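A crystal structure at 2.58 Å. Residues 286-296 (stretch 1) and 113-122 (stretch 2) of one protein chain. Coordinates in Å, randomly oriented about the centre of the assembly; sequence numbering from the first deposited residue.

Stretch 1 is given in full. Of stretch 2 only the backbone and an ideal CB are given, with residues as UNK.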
# COMPACT_ATOMS: atom_id res chain seq x y z
N LEU A 286 -3.85 16.48 -11.70
CA LEU A 286 -3.08 17.59 -11.14
C LEU A 286 -2.12 18.16 -12.18
O LEU A 286 -2.04 19.38 -12.36
CB LEU A 286 -2.31 17.14 -9.90
CG LEU A 286 -1.47 18.26 -9.29
CD1 LEU A 286 -2.37 19.43 -9.00
CD2 LEU A 286 -0.76 17.80 -8.02
N TRP A 287 -1.39 17.29 -12.87
CA TRP A 287 -0.55 17.75 -13.97
C TRP A 287 -1.38 18.27 -15.14
O TRP A 287 -0.97 19.23 -15.81
CB TRP A 287 0.35 16.61 -14.46
CG TRP A 287 1.33 16.07 -13.48
CD1 TRP A 287 1.39 14.80 -12.99
CD2 TRP A 287 2.44 16.77 -12.90
NE1 TRP A 287 2.45 14.66 -12.13
CE2 TRP A 287 3.11 15.86 -12.06
CE3 TRP A 287 2.92 18.08 -13.00
CZ2 TRP A 287 4.24 16.21 -11.32
CZ3 TRP A 287 4.04 18.43 -12.27
CH2 TRP A 287 4.68 17.50 -11.44
N GLN A 288 -2.54 17.67 -15.39
CA GLN A 288 -3.31 17.99 -16.58
C GLN A 288 -3.78 19.44 -16.58
O GLN A 288 -3.40 20.23 -17.45
CB GLN A 288 -4.50 17.03 -16.72
CG GLN A 288 -5.53 17.42 -17.77
CD GLN A 288 -4.95 17.60 -19.16
OE1 GLN A 288 -3.93 16.99 -19.51
NE2 GLN A 288 -5.58 18.44 -19.96
N ASP A 289 -4.58 19.83 -15.58
CA ASP A 289 -5.02 21.22 -15.51
C ASP A 289 -3.88 22.17 -15.15
O ASP A 289 -4.08 23.39 -15.18
CB ASP A 289 -6.20 21.37 -14.54
CG ASP A 289 -5.85 20.98 -13.12
OD1 ASP A 289 -4.74 20.47 -12.88
OD2 ASP A 289 -6.71 21.18 -12.23
N GLU A 290 -2.70 21.64 -14.80
CA GLU A 290 -1.50 22.46 -14.71
C GLU A 290 -0.91 22.72 -16.10
O GLU A 290 -0.39 23.80 -16.37
CB GLU A 290 -0.46 21.79 -13.82
CG GLU A 290 0.73 22.66 -13.47
CD GLU A 290 0.32 23.90 -12.69
OE1 GLU A 290 -0.58 23.79 -11.84
OE2 GLU A 290 0.90 24.98 -12.95
N LEU A 291 -0.99 21.72 -16.98
CA LEU A 291 -0.61 21.92 -18.37
C LEU A 291 -1.58 22.87 -19.08
O LEU A 291 -1.17 23.69 -19.90
CB LEU A 291 -0.55 20.58 -19.09
CG LEU A 291 -0.51 20.58 -20.62
CD1 LEU A 291 0.85 21.01 -21.14
CD2 LEU A 291 -0.89 19.20 -21.14
N ASP A 292 -2.88 22.77 -18.76
CA ASP A 292 -3.85 23.70 -19.33
C ASP A 292 -3.49 25.14 -19.02
O ASP A 292 -3.81 26.04 -19.81
CB ASP A 292 -5.25 23.39 -18.81
CG ASP A 292 -5.71 21.99 -19.14
OD1 ASP A 292 -4.97 21.27 -19.85
OD2 ASP A 292 -6.80 21.60 -18.68
N LYS A 293 -2.83 25.39 -17.89
CA LYS A 293 -2.41 26.75 -17.57
C LYS A 293 -1.24 27.19 -18.45
O LYS A 293 -1.24 28.31 -18.97
CB LYS A 293 -2.04 26.87 -16.09
CG LYS A 293 -3.16 26.54 -15.12
CD LYS A 293 -2.64 26.58 -13.69
CE LYS A 293 -3.59 25.88 -12.73
NZ LYS A 293 -2.96 25.64 -11.40
N VAL A 294 -0.24 26.33 -18.63
CA VAL A 294 0.90 26.72 -19.44
C VAL A 294 0.56 26.73 -20.93
O VAL A 294 1.23 27.41 -21.70
CB VAL A 294 2.12 25.82 -19.18
CG1 VAL A 294 2.33 25.65 -17.69
CG2 VAL A 294 1.94 24.47 -19.85
N ASN A 295 -0.47 25.99 -21.35
CA ASN A 295 -0.92 26.08 -22.73
C ASN A 295 -1.55 27.44 -23.01
O ASN A 295 -1.20 28.10 -23.99
CB ASN A 295 -1.90 24.95 -23.06
CG ASN A 295 -1.20 23.65 -23.42
OD1 ASN A 295 -0.02 23.63 -23.78
ND2 ASN A 295 -1.94 22.54 -23.34
N GLU A 296 -2.47 27.87 -22.15
CA GLU A 296 -3.14 29.15 -22.35
C GLU A 296 -2.15 30.31 -22.34
O GLU A 296 -2.37 31.32 -23.02
CB GLU A 296 -4.22 29.36 -21.29
CG GLU A 296 -5.34 28.34 -21.32
CD GLU A 296 -6.14 28.37 -22.61
OE1 GLU A 296 -6.18 29.43 -23.28
OE2 GLU A 296 -6.72 27.32 -22.97
N UNK A 113 7.93 18.90 -20.13
CA UNK A 113 8.06 18.17 -18.87
C UNK A 113 6.69 17.84 -18.29
O UNK A 113 6.48 16.73 -17.77
CB UNK A 113 8.88 18.98 -17.86
N UNK A 114 5.75 18.78 -18.37
CA UNK A 114 4.38 18.51 -17.92
C UNK A 114 3.79 17.33 -18.69
O UNK A 114 3.25 16.39 -18.09
CB UNK A 114 3.50 19.75 -18.10
N UNK A 115 3.89 17.37 -20.02
CA UNK A 115 3.37 16.28 -20.85
C UNK A 115 3.98 14.94 -20.46
O UNK A 115 3.28 13.92 -20.40
CB UNK A 115 3.64 16.56 -22.33
N UNK A 116 5.29 14.91 -20.18
CA UNK A 116 5.93 13.67 -19.77
C UNK A 116 5.36 13.16 -18.45
O UNK A 116 5.11 11.96 -18.30
CB UNK A 116 7.44 13.87 -19.65
N UNK A 117 5.15 14.07 -17.49
CA UNK A 117 4.71 13.66 -16.17
C UNK A 117 3.31 13.06 -16.21
O UNK A 117 3.06 12.03 -15.58
CB UNK A 117 4.75 14.85 -15.21
N UNK A 118 2.39 13.68 -16.94
CA UNK A 118 1.03 13.16 -17.01
C UNK A 118 1.00 11.83 -17.76
O UNK A 118 0.24 10.93 -17.40
CB UNK A 118 0.10 14.17 -17.69
N UNK A 119 1.82 11.68 -18.79
CA UNK A 119 1.87 10.41 -19.51
C UNK A 119 2.36 9.29 -18.59
O UNK A 119 1.67 8.28 -18.41
CB UNK A 119 2.78 10.53 -20.74
N UNK A 120 3.54 9.46 -17.99
CA UNK A 120 4.10 8.41 -17.15
C UNK A 120 3.27 8.14 -15.90
O UNK A 120 3.46 7.11 -15.25
CB UNK A 120 5.53 8.78 -16.74
N UNK A 121 2.35 9.05 -15.55
CA UNK A 121 1.41 8.77 -14.46
C UNK A 121 0.31 7.83 -14.92
O UNK A 121 0.00 6.84 -14.26
CB UNK A 121 0.80 10.07 -13.93
N UNK A 122 -0.31 8.13 -16.07
CA UNK A 122 -1.38 7.28 -16.58
C UNK A 122 -0.88 5.89 -16.96
O UNK A 122 -1.65 4.93 -16.91
CB UNK A 122 -2.04 7.94 -17.79

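Both stretches are helical, and their axes run nearly antiparallel at 158°, with a closest approach of 9.0 Å. Position 114 lies nearest Leu-291 and position 118 nearest Trp-287.

Position 113 has helical backbone angles. Its ideal CB has nothing of stretch 1 within 5.5 Å. Stretch 1 therefore sets no preference, and many residues would suit. The residue is Thr-113. Its OG1 is hydrogen-bonded elsewhere in the structure.

At position 114, CA-to-CB points toward stretch 1. The ideal CB is 4.2 Å from Leu-291 CD1 and 5.3 Å from Val-294 CG2. Ahead of it lies a hollow formed by Trp-287, Glu-290, Leu-291 and Val-294. A medium or large apolar side chain suits it, such as leucine, isoleucine or methionine. The residue is Leu-114, with chi1 m and chi2 t. It fills the hollow as a knob. CD2 lies 3.4 Å from Trp-287 CE3, and CD1 lies 3.6 Å from Val-294 CG2. CD1 is also 3.6 Å from Leu-291 CA, so the side chain reaches down to the opposing backbone.

At position 115, CA-to-CB points away. The ideal CB is still 5.4 Å from Leu-291 CD2. A short side chain would leave stretch 1 alone, while a long flexible one could bend back along Leu-291. Lysine, arginine, glutamine or methionine would do. The residue is Lys-115. Its end comes nearer than its CB direction suggests, and NZ stands 4.2 Å from Leu-291 CD1. This is a contact at the margin with no hydrogen bond.

Position 116 has nothing of stretch 1 near its ideal CB. A polar helix former is one of many possibilities. The residue is Gln-116.

At position 117, CA-to-CB points toward stretch 1. The ideal CB is 3.7 Å from Trp-287 CE2, over the indole. With the ring so close, a small or slender side chain such as alanine, serine or asparagine is easily placed. The residue is Asn-117. Its CB makes a CH-pi contact, 3.7 Å from the centroid of the Trp-287 five-membered ring and 10° off the normal. ND2 lies over the ring face, 3.4 Å from Trp-287 CH2.

At position 118, CA-to-CB points sideways. The ideal CB is 4.1 Å from Trp-287 CB, and Gln-288 is near. Valine, isoleucine, leucine or methionine would suit. The residue is Ile-118, with chi1 and chi2 both t. Its CB lies 4.0 Å from Trp-287 CB, and CD1 extends to 3.1 Å from Gln-288 OE1, a tight contact.

Positions 119 and 120 are out of reach of stretch 1, which leaves the choice open. They are Thr-119, whose OG1 bonds weakly to Lys-115 O at 3.2 Å, and Leu-120.

At position 121, CA-to-CB points toward stretch 1. The ideal CB is 4.9 Å from Trp-287 CD1, leaving room for alanine, serine, threonine or valine. The residue is Thr-121. OG1 lies 4.0 Å from Trp-287 CD1 and donates to Asn-117 O at 2.9 Å.

Position 122 is again free of stretch 1. It is Asn-122.

Stretch 2 113-122: TLKQNITLTN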
# COMPACT_ATOMS: atom_id res chain seq x y z
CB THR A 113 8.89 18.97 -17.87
OG1 THR A 113 10.09 19.42 -18.51
CG2 THR A 113 9.26 18.12 -16.67
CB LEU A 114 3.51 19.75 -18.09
CG LEU A 114 3.51 20.73 -16.91
CD1 LEU A 114 2.87 22.04 -17.32
CD2 LEU A 114 2.77 20.13 -15.74
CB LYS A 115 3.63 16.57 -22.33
CG LYS A 115 2.53 17.36 -23.05
CD LYS A 115 2.94 17.68 -24.49
CE LYS A 115 1.77 18.14 -25.36
NZ LYS A 115 1.22 19.48 -24.99
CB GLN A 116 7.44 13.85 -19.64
CG GLN A 116 8.16 14.23 -20.92
CD GLN A 116 9.65 14.40 -20.71
OE1 GLN A 116 10.27 15.29 -21.29
NE2 GLN A 116 10.23 13.55 -19.87
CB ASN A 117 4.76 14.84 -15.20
CG ASN A 117 6.18 15.20 -14.79
OD1 ASN A 117 7.11 14.41 -14.96
ND2 ASN A 117 6.36 16.40 -14.24
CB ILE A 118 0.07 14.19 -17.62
CG1 ILE A 118 -1.24 13.54 -18.05
CG2 ILE A 118 0.70 14.90 -18.79
CD1 ILE A 118 -2.25 14.52 -18.60
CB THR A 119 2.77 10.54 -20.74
OG1 THR A 119 2.06 11.24 -21.77
CG2 THR A 119 3.17 9.16 -21.26
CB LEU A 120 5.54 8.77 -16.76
CG LEU A 120 6.66 8.37 -17.73
CD1 LEU A 120 6.62 6.87 -18.02
CD2 LEU A 120 6.60 9.18 -19.03
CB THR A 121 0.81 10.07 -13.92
OG1 THR A 121 1.81 10.82 -13.22
CG2 THR A 121 -0.34 9.77 -12.97
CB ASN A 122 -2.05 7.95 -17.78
CG ASN A 122 -2.85 9.18 -17.39
OD1 ASN A 122 -3.34 9.28 -16.27
ND2 ASN A 122 -2.98 10.12 -18.32
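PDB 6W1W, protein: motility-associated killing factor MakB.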